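Local coordinates for protein branched-chain phosphotransacylase (Enterococcus faecalis, PDB 1YCO) that probably transfers branched-chain acyl groups between coenzyme A and phosphate, at residues K138-A141 / Q142-L146. Residues are numbered along the deposited sequence; the frame is centred on the assembly and turned at random.
Sequences KEVA and QKLGL
Gln142 lies one turn beyond Lys138 on helix 127-143, and its side chain runs back along the helix surface against the lysine. Starting at the backbone, Gln142 N donates to Lys138 O at 3.0 Å. CB sits over the carbonyl oxygens of Lys138 and Glu139. CG, set anti to its own carbonyl carbon (chi1 -69°), turns back along the helix and comes within 3.1 Å of Lys138 O. CD then lies beside Lys138 CG, and at the tip OE1 rests 3.4 Å from Lys138 CE, so the amide crosses the lysine's methylenes instead of meeting its ammonium. That ammonium goes to Glu182 in a salt bridge, and Glu182 also touches the Gln142 side chain; the carboxylate of Glu139 forms a salt bridge with Lys97. Just past Gln142 the helix ends in a Schellman motif. Gly145, with positive phi (113°), turns the chain, and Leu146 N closes the 6→1 bond onto Ala141 O at 3.0 Å, while Gly145 N donates to Gln142 O, the 5→2 bond of the motif. One residue before the glycine, Leu144 N makes weak bonds to both Val140 O and Ala141 O. The turn brings Leu146 CB to 4.2 Å from Ala141 CB, an apolar touch spanning the helix end, and leads the chain on toward strand 150-154. On another face Leu144 CD2 approaches Val140 CG1 at 4.4 Å, a loose contact; both side chains also lie against Phe268 of helix 259-274, joining the end of this helix to the C-terminal one.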
# COMPACT_ATOMS: atom_id res chain seq x y z
N LYS A 138 -16.02 -13.14 -2.20
CA LYS A 138 -17.40 -13.12 -1.71
C LYS A 138 -17.77 -14.49 -1.18
O LYS A 138 -18.47 -14.61 -0.18
CB LYS A 138 -18.38 -12.75 -2.82
CG LYS A 138 -19.84 -12.79 -2.35
CD LYS A 138 -20.86 -12.91 -3.49
CE LYS A 138 -20.80 -14.28 -4.16
NZ LYS A 138 -21.71 -14.43 -5.33
N GLU A 139 -17.30 -15.54 -1.86
CA GLU A 139 -17.62 -16.90 -1.45
C GLU A 139 -16.91 -17.27 -0.15
O GLU A 139 -17.50 -17.92 0.72
CB GLU A 139 -17.25 -17.89 -2.55
CG GLU A 139 -17.97 -17.59 -3.86
CD GLU A 139 -17.64 -18.58 -4.97
OE1 GLU A 139 -16.46 -18.99 -5.08
OE2 GLU A 139 -18.56 -18.93 -5.73
N VAL A 140 -15.66 -16.84 -0.01
CA VAL A 140 -14.91 -17.12 1.21
C VAL A 140 -15.64 -16.51 2.41
O VAL A 140 -15.82 -17.17 3.43
CB VAL A 140 -13.48 -16.54 1.15
CG1 VAL A 140 -12.81 -16.66 2.51
CG2 VAL A 140 -12.67 -17.29 0.10
N ALA A 141 -16.06 -15.25 2.28
CA ALA A 141 -16.76 -14.59 3.37
C ALA A 141 -18.08 -15.30 3.69
O ALA A 141 -18.41 -15.51 4.85
CB ALA A 141 -17.01 -13.12 3.03
N GLN A 142 -18.83 -15.66 2.65
CA GLN A 142 -20.10 -16.35 2.86
C GLN A 142 -19.84 -17.68 3.58
O GLN A 142 -20.55 -18.04 4.51
CB GLN A 142 -20.80 -16.60 1.52
CG GLN A 142 -21.31 -15.30 0.87
CD GLN A 142 -21.98 -15.52 -0.49
OE1 GLN A 142 -21.43 -16.17 -1.38
NE2 GLN A 142 -23.18 -14.96 -0.65
N LYS A 143 -18.79 -18.38 3.16
CA LYS A 143 -18.44 -19.64 3.78
C LYS A 143 -17.98 -19.42 5.22
O LYS A 143 -18.01 -20.32 6.06
CB LYS A 143 -17.32 -20.32 2.99
CG LYS A 143 -16.95 -21.68 3.52
CD LYS A 143 -15.71 -22.21 2.85
CE LYS A 143 -15.92 -22.50 1.38
NZ LYS A 143 -14.69 -23.14 0.82
N LEU A 144 -17.56 -18.19 5.50
CA LEU A 144 -17.06 -17.83 6.82
C LEU A 144 -18.19 -17.38 7.75
O LEU A 144 -17.96 -17.10 8.93
CB LEU A 144 -16.01 -16.73 6.67
CG LEU A 144 -14.61 -16.99 7.24
CD1 LEU A 144 -14.07 -18.34 6.77
CD2 LEU A 144 -13.69 -15.86 6.79
N GLY A 145 -19.41 -17.32 7.22
CA GLY A 145 -20.54 -16.91 8.03
C GLY A 145 -21.17 -15.58 7.66
O GLY A 145 -22.24 -15.23 8.16
N LEU A 146 -20.53 -14.82 6.79
CA LEU A 146 -21.06 -13.52 6.39
C LEU A 146 -22.01 -13.70 5.20
O LEU A 146 -21.62 -14.24 4.17
CB LEU A 146 -19.92 -12.58 6.01
CG LEU A 146 -19.85 -11.25 6.76
CD1 LEU A 146 -18.48 -11.09 7.41
CD2 LEU A 146 -20.11 -10.11 5.80